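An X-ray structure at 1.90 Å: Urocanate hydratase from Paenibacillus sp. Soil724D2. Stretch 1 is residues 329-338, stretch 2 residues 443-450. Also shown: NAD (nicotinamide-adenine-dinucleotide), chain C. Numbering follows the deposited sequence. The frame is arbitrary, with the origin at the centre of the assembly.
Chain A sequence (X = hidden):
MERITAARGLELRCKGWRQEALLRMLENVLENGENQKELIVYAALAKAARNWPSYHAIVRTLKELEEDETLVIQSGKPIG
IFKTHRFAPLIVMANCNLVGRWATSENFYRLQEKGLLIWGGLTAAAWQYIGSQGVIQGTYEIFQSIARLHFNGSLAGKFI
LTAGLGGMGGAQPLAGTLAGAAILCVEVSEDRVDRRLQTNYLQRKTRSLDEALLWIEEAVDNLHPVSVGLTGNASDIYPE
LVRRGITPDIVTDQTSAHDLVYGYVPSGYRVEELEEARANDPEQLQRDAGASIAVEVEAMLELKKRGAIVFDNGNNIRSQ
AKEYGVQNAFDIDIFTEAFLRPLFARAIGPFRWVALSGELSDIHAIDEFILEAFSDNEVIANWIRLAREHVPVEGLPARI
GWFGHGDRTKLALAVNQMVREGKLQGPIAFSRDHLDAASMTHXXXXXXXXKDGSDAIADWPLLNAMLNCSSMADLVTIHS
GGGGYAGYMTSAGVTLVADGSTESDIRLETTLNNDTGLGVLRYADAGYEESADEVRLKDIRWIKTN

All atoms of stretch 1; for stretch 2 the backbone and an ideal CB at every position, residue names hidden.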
# COMPACT_ATOMS: atom_id res chain seq x y z
N ALA A 329 -11.95 -26.69 -6.82
CA ALA A 329 -11.24 -26.53 -5.56
C ALA A 329 -11.94 -25.54 -4.63
O ALA A 329 -11.92 -25.70 -3.41
CB ALA A 329 -9.79 -26.10 -5.82
N PHE A 330 -12.55 -24.50 -5.18
CA PHE A 330 -13.15 -23.52 -4.28
C PHE A 330 -14.54 -23.92 -3.81
O PHE A 330 -15.22 -23.12 -3.14
CB PHE A 330 -13.13 -22.15 -4.94
CG PHE A 330 -11.78 -21.58 -4.96
CD1 PHE A 330 -11.32 -20.80 -3.91
CD2 PHE A 330 -10.92 -21.88 -6.01
CE1 PHE A 330 -10.03 -20.30 -3.91
CE2 PHE A 330 -9.61 -21.37 -6.02
CZ PHE A 330 -9.18 -20.58 -4.97
N ASP A 331 -14.96 -25.16 -4.07
CA ASP A 331 -16.06 -25.75 -3.33
C ASP A 331 -15.71 -25.92 -1.85
O ASP A 331 -16.61 -25.95 -1.00
CB ASP A 331 -16.44 -27.11 -3.93
CG ASP A 331 -17.16 -27.01 -5.28
OD1 ASP A 331 -17.49 -25.89 -5.74
OD2 ASP A 331 -17.35 -28.07 -5.91
N ILE A 332 -14.43 -26.04 -1.54
CA ILE A 332 -13.98 -26.18 -0.16
C ILE A 332 -14.03 -24.82 0.51
O ILE A 332 -13.58 -23.82 -0.05
CB ILE A 332 -12.56 -26.76 -0.14
CG1 ILE A 332 -12.60 -28.24 -0.52
CG2 ILE A 332 -11.99 -26.68 1.25
CD1 ILE A 332 -11.23 -28.82 -0.76
N ASP A 333 -14.58 -24.79 1.73
CA ASP A 333 -14.73 -23.57 2.50
C ASP A 333 -13.38 -23.00 2.89
O ASP A 333 -12.39 -23.71 2.95
CB ASP A 333 -15.52 -23.80 3.78
CG ASP A 333 -17.00 -23.87 3.55
OD1 ASP A 333 -17.63 -24.94 3.83
OD2 ASP A 333 -17.52 -22.86 3.06
N ILE A 334 -13.37 -21.69 3.16
CA ILE A 334 -12.22 -21.03 3.77
C ILE A 334 -12.57 -20.72 5.21
O ILE A 334 -13.72 -20.38 5.53
CB ILE A 334 -11.85 -19.73 2.99
CG1 ILE A 334 -10.63 -19.04 3.62
CG2 ILE A 334 -13.03 -18.76 2.92
CD1 ILE A 334 -9.29 -19.84 3.52
N PHE A 335 -11.59 -20.82 6.10
CA PHE A 335 -11.92 -20.72 7.52
C PHE A 335 -12.43 -19.35 7.92
O PHE A 335 -13.10 -19.21 8.96
CB PHE A 335 -10.70 -21.08 8.36
CG PHE A 335 -9.67 -19.98 8.43
CD1 PHE A 335 -8.69 -19.87 7.46
CD2 PHE A 335 -9.65 -19.11 9.50
CE1 PHE A 335 -7.73 -18.88 7.53
CE2 PHE A 335 -8.66 -18.14 9.58
CZ PHE A 335 -7.72 -18.02 8.61
N THR A 336 -12.08 -18.31 7.16
CA THR A 336 -12.50 -16.97 7.51
C THR A 336 -14.00 -16.82 7.28
O THR A 336 -14.79 -16.71 8.23
CB THR A 336 -11.70 -15.96 6.67
OG1 THR A 336 -11.82 -16.32 5.29
CG2 THR A 336 -10.21 -16.00 7.07
N GLU A 337 -14.41 -16.86 6.02
CA GLU A 337 -15.82 -16.68 5.71
C GLU A 337 -16.68 -17.70 6.46
O GLU A 337 -17.79 -17.39 6.91
CB GLU A 337 -16.05 -16.80 4.20
CG GLU A 337 -17.49 -16.53 3.78
CD GLU A 337 -18.41 -17.75 3.84
OE1 GLU A 337 -17.95 -18.90 4.05
OE2 GLU A 337 -19.64 -17.53 3.73
N ALA A 338 -16.20 -18.94 6.57
CA ALA A 338 -17.07 -19.99 7.11
C ALA A 338 -17.16 -20.00 8.63
O ALA A 338 -18.22 -20.35 9.18
CB ALA A 338 -16.61 -21.36 6.63
N UNK A 443 -8.48 -12.00 -1.05
CA UNK A 443 -9.69 -12.55 -1.65
C UNK A 443 -9.85 -14.05 -1.48
O UNK A 443 -10.93 -14.50 -1.64
CB UNK A 443 -9.71 -12.22 -3.14
N UNK A 444 -8.80 -14.79 -1.18
CA UNK A 444 -9.01 -16.22 -0.93
C UNK A 444 -8.63 -16.60 0.49
O UNK A 444 -8.50 -17.79 0.79
CB UNK A 444 -8.20 -17.06 -1.92
N UNK A 445 -8.49 -15.62 1.38
CA UNK A 445 -8.36 -15.92 2.79
C UNK A 445 -9.24 -14.92 3.53
O UNK A 445 -10.47 -15.06 3.54
CB UNK A 445 -6.90 -15.85 3.25
N UNK A 446 -8.64 -13.87 4.07
CA UNK A 446 -9.38 -12.98 4.96
C UNK A 446 -10.67 -12.46 4.35
O UNK A 446 -11.71 -12.44 5.02
CB UNK A 446 -8.50 -11.80 5.36
N UNK A 447 -10.61 -11.98 3.10
CA UNK A 447 -11.74 -11.25 2.52
C UNK A 447 -12.40 -12.01 1.35
O UNK A 447 -12.91 -11.41 0.39
CB UNK A 447 -11.27 -9.88 2.04
N UNK A 448 -12.44 -13.34 1.44
CA UNK A 448 -13.13 -14.13 0.44
C UNK A 448 -14.64 -13.98 0.62
O UNK A 448 -15.16 -14.17 1.72
CB UNK A 448 -12.71 -15.60 0.53
N UNK A 449 -15.33 -13.62 -0.45
CA UNK A 449 -16.80 -13.55 -0.47
C UNK A 449 -17.32 -12.59 0.60
O UNK A 449 -18.16 -12.93 1.45
CB UNK A 449 -17.40 -14.94 -0.26
N UNK A 450 -16.82 -11.36 0.55
CA UNK A 450 -17.37 -10.35 1.42
C UNK A 450 -18.80 -10.07 1.00
O UNK A 450 -19.14 -10.14 -0.19
CB UNK A 450 -16.52 -9.08 1.39
PA NAD C . 6.31 -23.98 7.75
O1A NAD C . 6.89 -24.01 6.34
O2A NAD C . 7.06 -23.72 9.00
O5B NAD C . 5.84 -25.59 7.97
C5B NAD C . 5.25 -26.16 6.87
C4B NAD C . 5.22 -27.72 7.22
O4B NAD C . 4.67 -28.50 6.20
C3B NAD C . 6.73 -28.09 7.35
O3B NAD C . 6.95 -28.76 8.52
C2B NAD C . 6.95 -29.03 6.12
O2B NAD C . 7.79 -30.09 6.39
C1B NAD C . 5.55 -29.62 6.02
N9A NAD C . 5.21 -30.13 4.69
C8A NAD C . 5.51 -29.61 3.43
N7A NAD C . 5.04 -30.33 2.45
C5A NAD C . 4.35 -31.36 3.07
C6A NAD C . 3.63 -32.47 2.57
N6A NAD C . 3.48 -32.67 1.24
N1A NAD C . 3.05 -33.35 3.43
C2A NAD C . 3.27 -33.12 4.75
N3A NAD C . 3.92 -32.12 5.37
C4A NAD C . 4.46 -31.25 4.48
O3 NAD C . 4.98 -23.20 7.46
PN NAD C . 4.10 -22.63 8.66
O1N NAD C . 4.50 -21.38 9.39
O2N NAD C . 3.55 -23.83 9.42
O5D NAD C . 2.67 -22.08 7.88
C5D NAD C . 2.02 -23.09 7.09
C4D NAD C . 0.89 -22.45 6.33
O4D NAD C . 0.08 -21.66 7.19
C3D NAD C . 1.64 -21.39 5.37
O3D NAD C . 1.08 -21.39 4.07
C2D NAD C . 1.36 -20.00 6.05
O2D NAD C . 1.18 -18.95 5.20
C1D NAD C . -0.07 -20.47 6.45
N1N NAD C . -0.90 -19.54 7.24
C2N NAD C . -1.30 -18.46 6.47
C3N NAD C . -2.14 -17.49 6.98
C7N NAD C . -2.47 -16.31 6.06
O7N NAD C . -3.49 -15.63 6.15
N7N NAD C . -1.52 -15.95 5.12
C4N NAD C . -2.59 -17.67 8.30
C5N NAD C . -2.17 -18.78 9.03
C6N NAD C . -1.32 -19.75 8.47

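Position 443 has phi/psi of -55/-19, and nothing of stretch 1 lies within 5.5 Å of its ideal CB. Stretch 1 sets no demand, though a proline ring can adopt this phi. The residue is Pro443.

At position 444 the CA-to-CB bond runs sideways to stretch 1, and the ideal CB sits 4.2 Å from Phe330 CE1. A side chain of moderate size, apolar or polar, could rest against that ring. Asn444 does so, with CG 3.8 Å from Phe330 CE1, while Asn444 O approaches Ile334 CD1 at 3.5 Å.

Position 445 combines a sideways CB with apolar neighbours: the ideal CB is 4.7 Å from Ile334 CD1, 5.1 Å from Thr336 CG2 and 5.3 Å from Phe335 CE1. These atoms favour leucine, valine, isoleucine or methionine. The backbone carbonyl also faces the Thr336 hydroxyl, an approach open to any residue here. In the deposited Ile445, CG2 lies 4.0 Å from Phe335 CE1 and 3.6 Å from NAD O7N. Ile445 CG1 and CG2 both lie near Ile334 CD1, CG1 at 4.5 Å. The backbone also takes part: Thr336 OG1 donates a hydrogen bond to Ile445 O at 2.5 Å. The backbone N of 448 gives Ile445 O a weak bond at 3.4 Å, across a type I turn.

The CB at 446 points away from stretch 1, leaving the choice wide. Met446 touches stretch 1 through its backbone, Met446 CA lying 3.8 Å from Thr336 CG2. Position 447 also points away, and stretch 1 does not select among side chains; the residue is Thr447.

Position 448 points toward stretch 1, its ideal CB 4.0 Å from Ile334 CG2 and 4.9 Å from Thr336 OG1. An aliphatic chain would fit beside the isoleucine, as would a long polar one whose methylenes cover it. Glu448 is extended (chi1 and chi2 both t), bringing Glu448 CD to 3.6 Å from Ile334 CG2. Glu448 OE2 lies at the edge of the Phe330 ring, 4.4 Å from Phe330 CD1, and both carboxylate oxygens are hydrogen-bonded elsewhere in the structure.

At 449, phi/psi of 58/54 is left-handed, which favours glycine or asparagine but admits others. The ideal CB points toward stretch 1, 4.3 Å from Glu337 CG, and the nearby carboxylate invites lysine or arginine. Arg449 forms a salt bridge, Arg449 NH2 to Glu337 OE2 at 3.4 Å. The carboxylate carbon lies over one guanidinium face, so the attraction is between charges, with no N-H aimed at OE2.

Position 450 points away, free of constraint from stretch 1, and is Met450.

Stretch 2 (443-450) PNIMTERM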
# COMPACT_ATOMS: atom_id res chain seq x y z
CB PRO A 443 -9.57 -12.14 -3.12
CG PRO A 443 -8.61 -11.04 -3.14
CD PRO A 443 -7.65 -11.35 -2.06
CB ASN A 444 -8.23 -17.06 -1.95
CG ASN A 444 -8.68 -16.81 -3.37
OD1 ASN A 444 -9.84 -16.48 -3.60
ND2 ASN A 444 -7.77 -16.94 -4.31
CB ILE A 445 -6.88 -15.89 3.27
CG1 ILE A 445 -6.05 -16.91 2.51
CG2 ILE A 445 -6.76 -16.19 4.77
CD1 ILE A 445 -4.62 -17.06 3.01
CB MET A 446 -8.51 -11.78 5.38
CG MET A 446 -9.24 -10.88 6.35
SD MET A 446 -9.21 -11.62 8.02
CE MET A 446 -9.85 -10.31 9.05
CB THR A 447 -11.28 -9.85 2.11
OG1 THR A 447 -10.14 -9.93 1.23
CG2 THR A 447 -10.86 -9.07 3.36
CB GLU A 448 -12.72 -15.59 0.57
CG GLU A 448 -13.36 -16.45 -0.50
CD GLU A 448 -12.75 -17.83 -0.53
OE1 GLU A 448 -11.51 -17.96 -0.38
OE2 GLU A 448 -13.52 -18.80 -0.69
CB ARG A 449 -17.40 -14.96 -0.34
CG ARG A 449 -17.08 -15.79 -1.59
CD ARG A 449 -17.69 -17.18 -1.64
NE ARG A 449 -18.97 -17.16 -0.97
CZ ARG A 449 -19.34 -18.04 -0.06
NH1 ARG A 449 -18.51 -19.01 0.30
NH2 ARG A 449 -20.54 -17.94 0.49
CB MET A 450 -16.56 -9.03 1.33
CG MET A 450 -15.14 -9.23 1.77
SD MET A 450 -15.04 -9.46 3.56
CE MET A 450 -15.34 -7.80 4.12
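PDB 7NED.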